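Side-chain contacts in iron-containing alcohol dehydrogenase (Ralstonia eutropha, PDB 3JZD), which probably reduces maleylacetate to 3-oxoadipate with NADH or NADPH, as a homodimeric member of the iron-containing alcohol dehydrogenase family: residues A240-L245 with T262-H267; H257-T262 with R312-R317; L269-A274 with E342-L347. All blocks are in the same frame, centred on the assembly; numbering follows the deposited sequence.

Contact 1 of 3, residues A240-L245 with T262-H267; sequences ALHHKL and TIVLPH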
loop_
_atom_site.group_PDB
_atom_site.type_symbol
_atom_site.label_atom_id
_atom_site.label_comp_id
_atom_site.label_asym_id
_atom_site.label_seq_id
_atom_site.Cartn_x
_atom_site.Cartn_y
_atom_site.Cartn_z
ATOM N N ALA A 240 -14.776 -2.167 -14.460
ATOM C CA ALA A 240 -15.291 -2.054 -15.830
ATOM C C ALA A 240 -16.399 -3.085 -16.083
ATOM O O ALA A 240 -17.273 -3.278 -15.232
ATOM C CB ALA A 240 -14.109 -2.142 -16.890
ATOM N N LEU A 241 -16.363 -3.766 -17.212
ATOM C CA LEU A 241 -17.446 -4.686 -17.588
ATOM C C LEU A 241 -17.958 -5.642 -16.525
ATOM O O LEU A 241 -19.174 -5.733 -16.313
ATOM C CB LEU A 241 -17.085 -5.479 -18.843
ATOM C CG LEU A 241 -17.948 -6.680 -19.250
ATOM C CD1 LEU A 241 -19.376 -6.210 -19.648
ATOM C CD2 LEU A 241 -17.259 -7.451 -20.380
ATOM N N HIS A 242 -17.067 -6.362 -15.852
ATOM C CA HIS A 242 -17.538 -7.360 -14.922
ATOM C C HIS A 242 -18.400 -6.762 -13.834
ATOM O O HIS A 242 -19.502 -7.243 -13.577
ATOM C CB HIS A 242 -16.397 -8.143 -14.292
ATOM C CG HIS A 242 -16.840 -8.987 -13.156
ATOM N ND1 HIS A 242 -17.366 -10.253 -13.328
ATOM C CD2 HIS A 242 -16.870 -8.734 -11.825
ATOM C CE1 HIS A 242 -17.679 -10.751 -12.144
ATOM N NE2 HIS A 242 -17.393 -9.849 -11.211
ATOM N N HIS A 243 -17.876 -5.746 -13.163
ATOM C CA HIS A 243 -18.621 -5.085 -12.088
ATOM C C HIS A 243 -19.899 -4.409 -12.569
ATOM O O HIS A 243 -20.938 -4.519 -11.935
ATOM C CB HIS A 243 -17.719 -4.136 -11.313
ATOM C CG HIS A 243 -16.657 -4.859 -10.542
ATOM N ND1 HIS A 243 -15.557 -5.437 -11.153
ATOM C CD2 HIS A 243 -16.537 -5.116 -9.216
ATOM C CE1 HIS A 243 -14.810 -6.014 -10.232
ATOM N NE2 HIS A 243 -15.383 -5.846 -9.049
ATOM N N LYS A 244 -19.855 -3.763 -13.713
ATOM C CA LYS A 244 -21.071 -3.148 -14.223
ATOM C C LYS A 244 -22.172 -4.176 -14.504
ATOM O O LYS A 244 -23.348 -3.970 -14.153
ATOM C CB LYS A 244 -20.754 -2.382 -15.520
ATOM C CG LYS A 244 -19.902 -1.153 -15.284
ATOM C CD LYS A 244 -20.760 -0.072 -14.610
ATOM C CE LYS A 244 -19.986 1.202 -14.270
ATOM N NZ LYS A 244 -20.980 2.354 -14.111
ATOM N N LEU A 245 -21.800 -5.265 -15.154
ATOM C CA LEU A 245 -22.783 -6.304 -15.528
ATOM C C LEU A 245 -23.347 -6.962 -14.274
ATOM O O LEU A 245 -24.536 -7.227 -14.182
ATOM C CB LEU A 245 -22.171 -7.311 -16.463
ATOM C CG LEU A 245 -23.060 -8.298 -17.254
ATOM C CD1 LEU A 245 -24.071 -7.573 -18.134
ATOM C CD2 LEU A 245 -22.178 -9.183 -18.107
ATOM N N THR A 262 -19.334 -14.717 -9.119
ATOM C CA THR A 262 -18.674 -15.976 -9.347
ATOM C C THR A 262 -18.966 -16.524 -10.764
ATOM O O THR A 262 -18.081 -16.947 -11.454
ATOM C CB THR A 262 -19.117 -16.986 -8.294
ATOM O OG1 THR A 262 -18.611 -16.607 -7.021
ATOM C CG2 THR A 262 -18.628 -18.402 -8.638
ATOM N N ILE A 263 -20.208 -16.446 -11.192
ATOM C CA ILE A 263 -20.640 -16.950 -12.485
ATOM C C ILE A 263 -20.210 -16.080 -13.636
ATOM O O ILE A 263 -19.759 -16.586 -14.634
ATOM C CB ILE A 263 -22.189 -17.115 -12.502
ATOM C CG1 ILE A 263 -22.585 -18.233 -11.479
ATOM C CG2 ILE A 263 -22.681 -17.400 -13.942
ATOM C CD1 ILE A 263 -24.074 -18.177 -10.927
ATOM N N VAL A 264 -20.357 -14.766 -13.488
ATOM C CA VAL A 264 -20.028 -13.817 -14.547
ATOM C C VAL A 264 -18.505 -13.634 -14.791
ATOM O O VAL A 264 -18.075 -13.497 -15.936
ATOM C CB VAL A 264 -20.711 -12.446 -14.254
ATOM C CG1 VAL A 264 -20.215 -11.308 -15.251
ATOM C CG2 VAL A 264 -22.243 -12.644 -14.308
ATOM N N LEU A 265 -17.688 -13.651 -13.741
ATOM C CA LEU A 265 -16.269 -13.384 -13.905
ATOM C C LEU A 265 -15.562 -14.104 -15.081
ATOM O O LEU A 265 -14.944 -13.468 -15.907
ATOM C CB LEU A 265 -15.530 -13.554 -12.585
ATOM C CG LEU A 265 -14.056 -13.226 -12.647
ATOM C CD1 LEU A 265 -13.882 -11.756 -12.915
ATOM C CD2 LEU A 265 -13.385 -13.669 -11.248
ATOM N N PRO A 266 -15.652 -15.424 -15.175
ATOM C CA PRO A 266 -14.962 -16.000 -16.303
ATOM C C PRO A 266 -15.389 -15.460 -17.706
ATOM O O PRO A 266 -14.548 -15.337 -18.619
ATOM C CB PRO A 266 -15.328 -17.494 -16.178
ATOM C CG PRO A 266 -15.677 -17.711 -14.708
ATOM C CD PRO A 266 -16.385 -16.423 -14.373
ATOM N N HIS A 267 -16.686 -15.171 -17.877
ATOM C CA HIS A 267 -17.224 -14.708 -19.168
ATOM C C HIS A 267 -16.910 -13.245 -19.435
ATOM O O HIS A 267 -16.723 -12.834 -20.594
ATOM C CB HIS A 267 -18.728 -14.997 -19.230
ATOM C CG HIS A 267 -19.038 -16.445 -19.027
ATOM N ND1 HIS A 267 -19.413 -16.969 -17.802
ATOM C CD2 HIS A 267 -18.886 -17.498 -19.855
ATOM C CE1 HIS A 267 -19.539 -18.277 -17.915
ATOM N NE2 HIS A 267 -19.234 -18.618 -19.153
#

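Contact 2 of 3, residues H257-T262 with R312-R317; sequences HAETHT and RDIGMR. With NAD (nicotinamide-adenine-dinucleotide), chain E.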
loop_
_atom_site.group_PDB
_atom_site.type_symbol
_atom_site.label_atom_id
_atom_site.label_comp_id
_atom_site.label_asym_id
_atom_site.label_seq_id
_atom_site.Cartn_x
_atom_site.Cartn_y
_atom_site.Cartn_z
ATOM N N HIS A 257 -25.791 -11.563 -4.919
ATOM C CA HIS A 257 -24.539 -10.835 -5.200
ATOM C C HIS A 257 -23.257 -11.678 -5.457
ATOM O O HIS A 257 -22.760 -11.720 -6.590
ATOM C CB HIS A 257 -24.305 -9.779 -4.087
ATOM C CG HIS A 257 -23.053 -9.017 -4.266
ATOM N ND1 HIS A 257 -22.965 -7.930 -5.105
ATOM C CD2 HIS A 257 -21.805 -9.231 -3.777
ATOM C CE1 HIS A 257 -21.714 -7.486 -5.096
ATOM N NE2 HIS A 257 -21.002 -8.247 -4.281
ATOM N N ALA A 258 -22.728 -12.336 -4.437
ATOM C CA ALA A 258 -21.458 -13.099 -4.582
ATOM C C ALA A 258 -21.536 -14.150 -5.700
ATOM O O ALA A 258 -20.610 -14.318 -6.518
ATOM C CB ALA A 258 -21.086 -13.762 -3.258
ATOM N N GLU A 259 -22.668 -14.835 -5.763
ATOM C CA GLU A 259 -22.857 -15.870 -6.774
ATOM C C GLU A 259 -22.861 -15.307 -8.192
ATOM O O GLU A 259 -22.333 -15.950 -9.101
ATOM C CB GLU A 259 -24.131 -16.667 -6.525
ATOM C CG GLU A 259 -24.119 -17.577 -5.312
ATOM C CD GLU A 259 -24.189 -16.881 -3.960
ATOM O OE1 GLU A 259 -24.593 -15.680 -3.881
ATOM O OE2 GLU A 259 -23.791 -17.554 -2.965
ATOM N N THR A 260 -23.449 -14.135 -8.387
ATOM C CA THR A 260 -23.444 -13.464 -9.688
ATOM C C THR A 260 -21.998 -13.172 -10.082
ATOM O O THR A 260 -21.588 -13.478 -11.183
ATOM C CB THR A 260 -24.293 -12.175 -9.677
ATOM O OG1 THR A 260 -25.643 -12.509 -9.402
ATOM C CG2 THR A 260 -24.246 -11.419 -11.003
ATOM N N HIS A 261 -21.197 -12.660 -9.146
ATOM C CA HIS A 261 -19.792 -12.395 -9.423
ATOM C C HIS A 261 -19.081 -13.652 -9.857
ATOM O O HIS A 261 -18.338 -13.677 -10.850
ATOM C CB HIS A 261 -19.117 -11.737 -8.168
ATOM C CG HIS A 261 -19.382 -10.269 -8.088
ATOM N ND1 HIS A 261 -18.552 -9.343 -8.670
ATOM C CD2 HIS A 261 -20.443 -9.571 -7.610
ATOM C CE1 HIS A 261 -19.072 -8.135 -8.522
ATOM N NE2 HIS A 261 -20.219 -8.245 -7.889
ATOM N N THR A 262 -19.334 -14.717 -9.119
ATOM C CA THR A 262 -18.674 -15.976 -9.347
ATOM C C THR A 262 -18.966 -16.524 -10.764
ATOM O O THR A 262 -18.081 -16.947 -11.454
ATOM C CB THR A 262 -19.117 -16.986 -8.294
ATOM O OG1 THR A 262 -18.611 -16.607 -7.021
ATOM C CG2 THR A 262 -18.628 -18.402 -8.638
ATOM N N ARG A 312 -28.512 -19.773 -14.566
ATOM C CA ARG A 312 -29.733 -20.553 -14.532
ATOM C C ARG A 312 -29.987 -21.067 -13.105
ATOM O O ARG A 312 -31.112 -21.155 -12.651
ATOM C CB ARG A 312 -29.624 -21.771 -15.477
ATOM C CG ARG A 312 -30.913 -22.637 -15.536
ATOM C CD ARG A 312 -30.764 -24.040 -16.176
ATOM N NE ARG A 312 -29.574 -24.144 -17.021
ATOM C CZ ARG A 312 -28.352 -24.522 -16.594
ATOM N NH1 ARG A 312 -28.125 -24.851 -15.316
ATOM N NH2 ARG A 312 -27.341 -24.573 -17.452
ATOM N N ASP A 313 -28.913 -21.444 -12.424
ATOM C CA ASP A 313 -29.002 -22.011 -11.088
ATOM C C ASP A 313 -29.174 -21.050 -9.942
ATOM O O ASP A 313 -29.441 -21.494 -8.865
ATOM C CB ASP A 313 -27.811 -22.892 -10.856
ATOM C CG ASP A 313 -27.786 -24.022 -11.838
ATOM O OD1 ASP A 313 -28.882 -24.447 -12.259
ATOM O OD2 ASP A 313 -26.693 -24.478 -12.213
ATOM N N ILE A 314 -29.061 -19.753 -10.180
ATOM C CA ILE A 314 -29.237 -18.765 -9.124
ATOM C C ILE A 314 -30.407 -17.825 -9.422
ATOM O O ILE A 314 -30.437 -16.671 -8.978
ATOM C CB ILE A 314 -27.936 -17.990 -8.770
ATOM C CG1 ILE A 314 -27.415 -17.206 -9.983
ATOM C CG2 ILE A 314 -26.841 -18.958 -8.298
ATOM C CD1 ILE A 314 -26.673 -15.892 -9.604
ATOM N N GLY A 315 -31.372 -18.290 -10.204
ATOM C CA GLY A 315 -32.608 -17.511 -10.352
ATOM C C GLY A 315 -32.711 -16.513 -11.483
ATOM O O GLY A 315 -33.522 -15.589 -11.397
HETATM N N MSE A 316 -31.890 -16.656 -12.514
HETATM C CA MSE A 316 -31.991 -15.770 -13.662
HETATM C C MSE A 316 -32.940 -16.477 -14.614
HETATM O O MSE A 316 -32.752 -17.657 -14.879
HETATM C CB MSE A 316 -30.646 -15.614 -14.346
HETATM C CG MSE A 316 -30.623 -14.710 -15.581
HETATM SE SE MSE A 316 -31.070 -12.860 -15.081
HETATM C CE MSE A 316 -31.198 -12.079 -16.908
ATOM N N ARG A 317 -33.975 -15.791 -15.104
ATOM C CA ARG A 317 -34.828 -16.390 -16.135
ATOM C C ARG A 317 -34.128 -16.259 -17.506
ATOM O O ARG A 317 -33.636 -15.167 -17.874
ATOM C CB ARG A 317 -36.181 -15.687 -16.199
ATOM C CG ARG A 317 -36.968 -15.735 -14.892
ATOM C CD ARG A 317 -38.406 -15.289 -15.099
ATOM N NE ARG A 317 -38.489 -13.942 -15.644
ATOM C CZ ARG A 317 -39.543 -13.476 -16.323
ATOM N NH1 ARG A 317 -40.584 -14.264 -16.555
ATOM N NH2 ARG A 317 -39.558 -12.231 -16.806
HETATM P PA NAD E . -23.936 -9.985 2.748
HETATM O O1A NAD E . -23.359 -8.898 3.606
HETATM O O2A NAD E . -25.112 -9.455 2.048
HETATM O O5B NAD E . -24.102 -11.345 3.590
HETATM C C5B NAD E . -24.936 -12.398 3.112
HETATM C C4B NAD E . -25.397 -13.238 4.289
HETATM O O4B NAD E . -24.323 -13.935 4.888
HETATM C C3B NAD E . -25.979 -12.364 5.393
HETATM O O3B NAD E . -27.129 -12.944 5.939
HETATM C C2B NAD E . -24.924 -12.359 6.473
HETATM O O2B NAD E . -25.471 -12.154 7.755
HETATM C C1B NAD E . -24.314 -13.745 6.286
HETATM N N9A NAD E . -22.930 -13.813 6.755
HETATM C C8A NAD E . -21.952 -12.916 6.412
HETATM N N7A NAD E . -20.808 -13.309 6.995
HETATM C C5A NAD E . -21.021 -14.422 7.711
HETATM C C6A NAD E . -20.195 -15.200 8.535
HETATM N N6A NAD E . -18.879 -15.139 8.489
HETATM N N1A NAD E . -20.748 -16.275 9.186
HETATM C C2A NAD E . -22.080 -16.581 9.037
HETATM N N3A NAD E . -22.894 -15.821 8.216
HETATM C C4A NAD E . -22.375 -14.736 7.576
HETATM O O3 NAD E . -22.949 -10.548 1.604
HETATM P PN NAD E . -21.669 -9.804 0.969
HETATM O O1N NAD E . -21.453 -10.568 -0.337
HETATM O O2N NAD E . -20.613 -9.656 1.990
HETATM O O5D NAD E . -22.103 -8.334 0.656
HETATM C C5D NAD E . -22.673 -8.011 -0.578
HETATM C C4D NAD E . -23.286 -6.633 -0.432
HETATM O O4D NAD E . -22.229 -5.734 -0.203
HETATM C C3D NAD E . -23.970 -6.169 -1.703
HETATM O O3D NAD E . -24.936 -5.226 -1.355
HETATM C C2D NAD E . -22.851 -5.520 -2.454
HETATM O O2D NAD E . -23.317 -4.649 -3.454
HETATM C C1D NAD E . -22.133 -4.832 -1.291
HETATM N N1N NAD E . -20.739 -4.504 -1.632
HETATM C C2N NAD E . -20.385 -3.180 -1.672
HETATM C C3N NAD E . -19.083 -2.813 -1.982
HETATM C C7N NAD E . -18.666 -1.360 -1.936
HETATM O O7N NAD E . -17.340 -1.010 -2.194
HETATM N N7N NAD E . -19.508 -0.396 -1.615
HETATM C C4N NAD E . -18.137 -3.816 -2.249
HETATM C C5N NAD E . -18.505 -5.156 -2.196
HETATM C C6N NAD E . -19.817 -5.493 -1.859
#

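Contact 3 of 3, residues L269-A274 with E342-L347; sequences LAYNAA and EPIRAL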
loop_
_atom_site.group_PDB
_atom_site.type_symbol
_atom_site.label_atom_id
_atom_site.label_comp_id
_atom_site.label_asym_id
_atom_site.label_seq_id
_atom_site.Cartn_x
_atom_site.Cartn_y
_atom_site.Cartn_z
ATOM N N LEU A 269 -14.197 -11.944 -18.234
ATOM C CA LEU A 269 -12.771 -12.010 -18.586
ATOM C C LEU A 269 -12.624 -12.510 -20.029
ATOM O O LEU A 269 -11.856 -11.943 -20.804
ATOM C CB LEU A 269 -11.942 -12.833 -17.589
ATOM C CG LEU A 269 -11.860 -12.267 -16.151
ATOM C CD1 LEU A 269 -11.148 -13.184 -15.249
ATOM C CD2 LEU A 269 -11.209 -10.867 -16.088
ATOM N N ALA A 270 -13.368 -13.542 -20.423
ATOM C CA ALA A 270 -13.261 -14.013 -21.810
ATOM C C ALA A 270 -13.567 -12.872 -22.822
ATOM O O ALA A 270 -12.907 -12.757 -23.878
ATOM C CB ALA A 270 -14.180 -15.225 -22.075
ATOM N N TYR A 271 -14.536 -12.018 -22.481
ATOM C CA TYR A 271 -14.948 -10.916 -23.347
ATOM C C TYR A 271 -13.795 -9.909 -23.517
ATOM O O TYR A 271 -13.534 -9.422 -24.606
ATOM C CB TYR A 271 -16.148 -10.212 -22.721
ATOM C CG TYR A 271 -16.763 -9.153 -23.569
ATOM C CD1 TYR A 271 -16.220 -7.875 -23.629
ATOM C CD2 TYR A 271 -17.942 -9.401 -24.286
ATOM C CE1 TYR A 271 -16.801 -6.868 -24.400
ATOM C CE2 TYR A 271 -18.529 -8.392 -25.075
ATOM C CZ TYR A 271 -17.961 -7.137 -25.114
ATOM O OH TYR A 271 -18.520 -6.170 -25.903
ATOM N N ASN A 272 -13.143 -9.564 -22.412
ATOM C CA ASN A 272 -12.054 -8.602 -22.441
ATOM C C ASN A 272 -10.646 -9.129 -22.745
ATOM O O ASN A 272 -9.744 -8.317 -23.035
ATOM C CB ASN A 272 -12.024 -7.857 -21.099
ATOM C CG ASN A 272 -13.103 -6.787 -20.999
ATOM O OD1 ASN A 272 -13.665 -6.315 -22.021
ATOM N ND2 ASN A 272 -13.405 -6.388 -19.769
ATOM N N ALA A 273 -10.475 -10.454 -22.760
ATOM C CA ALA A 273 -9.137 -11.072 -22.815
ATOM C C ALA A 273 -8.238 -10.614 -23.980
ATOM O O ALA A 273 -7.058 -10.319 -23.758
ATOM C CB ALA A 273 -9.238 -12.632 -22.772
ATOM N N ALA A 274 -8.780 -10.559 -25.184
ATOM C CA ALA A 274 -8.007 -10.174 -26.359
ATOM C C ALA A 274 -7.447 -8.769 -26.253
ATOM O O ALA A 274 -6.386 -8.472 -26.806
ATOM C CB ALA A 274 -8.854 -10.285 -27.664
ATOM N N GLU A 342 -24.493 -7.695 -29.505
ATOM C CA GLU A 342 -24.361 -9.099 -29.819
ATOM C C GLU A 342 -23.363 -9.847 -28.945
ATOM O O GLU A 342 -23.713 -10.842 -28.359
ATOM C CB GLU A 342 -24.086 -9.322 -31.317
ATOM C CG GLU A 342 -24.092 -10.821 -31.700
ATOM C CD GLU A 342 -23.602 -11.130 -33.132
ATOM O OE1 GLU A 342 -24.237 -10.652 -34.110
ATOM O OE2 GLU A 342 -22.610 -11.903 -33.259
ATOM N N PRO A 343 -22.110 -9.398 -28.885
ATOM C CA PRO A 343 -21.204 -10.117 -28.012
ATOM C C PRO A 343 -21.611 -10.036 -26.516
ATOM O O PRO A 343 -21.329 -10.946 -25.785
ATOM C CB PRO A 343 -19.849 -9.467 -28.284
ATOM C CG PRO A 343 -20.177 -8.060 -28.799
ATOM C CD PRO A 343 -21.453 -8.284 -29.591
ATOM N N ILE A 344 -22.276 -8.974 -26.078
ATOM C CA ILE A 344 -22.777 -8.934 -24.680
ATOM C C ILE A 344 -23.893 -9.954 -24.489
ATOM O O ILE A 344 -23.933 -10.660 -23.471
ATOM C CB ILE A 344 -23.264 -7.531 -24.224
ATOM C CG1 ILE A 344 -22.051 -6.644 -23.923
ATOM C CG2 ILE A 344 -24.199 -7.625 -22.972
ATOM C CD1 ILE A 344 -21.210 -7.058 -22.723
ATOM N N ARG A 345 -24.770 -10.057 -25.485
ATOM C CA ARG A 345 -25.853 -11.021 -25.421
ATOM C C ARG A 345 -25.305 -12.464 -25.407
ATOM O O ARG A 345 -25.862 -13.327 -24.746
ATOM C CB ARG A 345 -26.822 -10.836 -26.586
ATOM C CG ARG A 345 -27.951 -11.867 -26.543
ATOM C CD ARG A 345 -28.809 -11.646 -25.312
ATOM N NE ARG A 345 -29.941 -12.548 -25.281
ATOM C CZ ARG A 345 -29.868 -13.815 -24.883
ATOM N NH1 ARG A 345 -28.694 -14.353 -24.523
ATOM N NH2 ARG A 345 -30.958 -14.563 -24.873
ATOM N N ALA A 346 -24.223 -12.718 -26.141
ATOM C CA ALA A 346 -23.580 -14.050 -26.171
ATOM C C ALA A 346 -22.850 -14.340 -24.825
ATOM O O ALA A 346 -22.819 -15.488 -24.363
ATOM C CB ALA A 346 -22.569 -14.142 -27.369
ATOM N N LEU A 347 -22.278 -13.292 -24.213
ATOM C CA LEU A 347 -21.637 -13.425 -22.900
ATOM C C LEU A 347 -22.707 -13.886 -21.942
ATOM O O LEU A 347 -22.523 -14.836 -21.217
ATOM C CB LEU A 347 -21.077 -12.076 -22.411
ATOM C CG LEU A 347 -20.437 -11.933 -21.012
ATOM C CD1 LEU A 347 -19.674 -10.590 -20.896
ATOM C CD2 LEU A 347 -21.511 -12.102 -19.836
#

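Contact 1 of 3, residues A240-L245 with T262-H267
His242 meets Val264 and Leu265 where two helices of the all-helical C-terminal domain, characteristic of iron-containing alcohol dehydrogenases, pack roughly antiparallel. The local axes of 241-245 and 262-267 come within 9.5 Å at a crossing angle of 144°. The imidazole carries most of this buried contact. With CG anti to the backbone N (chi1 169°) and the ring turned across the chain (chi2 85°), its ND1-CE1 side reaches the backbone of the second helix, where His242 CE1 lies 3.3 Å from Leu265 N. His242 ND1 is also close to that nitrogen, but the angle is too poor for a hydrogen bond. Leu265 CD1 sits over one ring face in a CH-pi contact, 4.0 Å from the centroid of the His242 ring, and Leu265 CB approaches CE1. Val264 sends CG1 obliquely to the ring, 3.6 Å from His242 ND1. The same methyl receives Leu245 one turn on, the two side chains crossing at a slant. On its other nitrogen the ring is tethered by His242 NE2 to His261 ND1. Inside 262-267, His267 ND1 donates to Ile263 O at 3.2 Å, the acceptor lying near the imidazole plane.

Contact 2 of 3, residues H257-T262 with R312-R317
Glu259 and Ile314 bring the two backbones closest, their CA atoms 7.4 Å apart, where the first turns of helix 257-272 meet the loop around Ile314, next to the 3-10 residues 312-313. This is the cofactor-facing end of the helical C-terminal domain of the iron-containing alcohol dehydrogenase fold, and the helix presents different sides to loop and dinucleotide. Toward the loop the contact is small and made by van der Waals touch, with no hydrogen bond across it. Ile314 holds CG1 between its backbone N and carbonyl carbon (chi1 61°), which sends CD1 to Thr260 and leaves CG2 for Glu259. Ile314 CG2 lies 4.0 Å from Glu259 CB. The Glu259 chain then bends at chi2 and carries its carboxylate away, where OE2 bonds to Thr170. Thr260 and Ile314 cross at about a right angle; the threonine hydroxyl is hydrogen-bonded to Pro256 O one turn back, so the methyl packs against a polar atom that already has a partner. At the cofactor, the His257 ring lies between two groups: the nicotinamide ribose of NAD covers one face and His261 CD2 the opposite one. His257 CE1 is 3.5 Å from NAD C2D. Between helix and loop, the closest approach is Ile314 CD1 to Thr260 OG1, 3.5 Å.

Contact 3 of 3, residues L269-A274 with E342-L347
Tyr271 holds CG anti to its own N (chi1 -174°) with the ring turned across the chain (chi2 -81°), which extends the phenol from helix 257-272 to helix 341-353. Three side chains of the second helix receive it: the neighbours Pro343 and Ile344, and Leu347 one turn on from the proline. Pro343 CB makes the closest approach, 3.6 Å from Tyr271 CE2. Ile344 reaches the same ring carbon by its long branch: CG1 lies anti to the carbonyl carbon (chi1 -76°) and a second bend at chi2 places Ile344 CD1 3.8 Å from Tyr271 CE2. This branch and the tyrosine cross at about a right angle. Nearer the root of the ring, Leu347 CD1 rests 4.0 Å from Tyr271 CD2 and touches CB as well. All three groups come obliquely to the ring, so none stacks flat on it. The contact fastens the C-terminal part of helix 257-272 to the C-terminal helix of the helical domain found in iron-containing alcohol dehydrogenases, and no hydrogen bond passes between the two segments. The phenol's polar end is satisfied beyond them: Tyr271 OH bonds to Pro338 O in the loop leading into helix 341-353. Arg337, from that loop, forms a cation-pi contact with the ring and bonds through NH1 to Tyr271 O. Leu241 of helix 241-253 touches Ile344. On the proline side, Pro343 CG lies 3.8 Å from Tyr271 OH.

Helix 257-272 runs through all three contacts, facing NAD at its start, helix 241-253 in its middle and helix 341-353 near its end. Contacts 1 and 2 share Thr262 and have centres about 11 Å apart; His242 NE2 to His261 ND1, at 2.8 Å, connects them, and His261 in turn backs the NAD-contacting His257. Contacts 1 and 3, with centres about 10 Å apart, merge through Leu241 CD2 on Tyr271 CD1 at 3.4 Å and Leu245 CD2 on Leu347 CD2 at 3.5 Å. Contacts 2 and 3 do not touch, their nearest atoms being about 8 Å apart. The side chain of His242 in contact 1 remains about 10 Å from NAD.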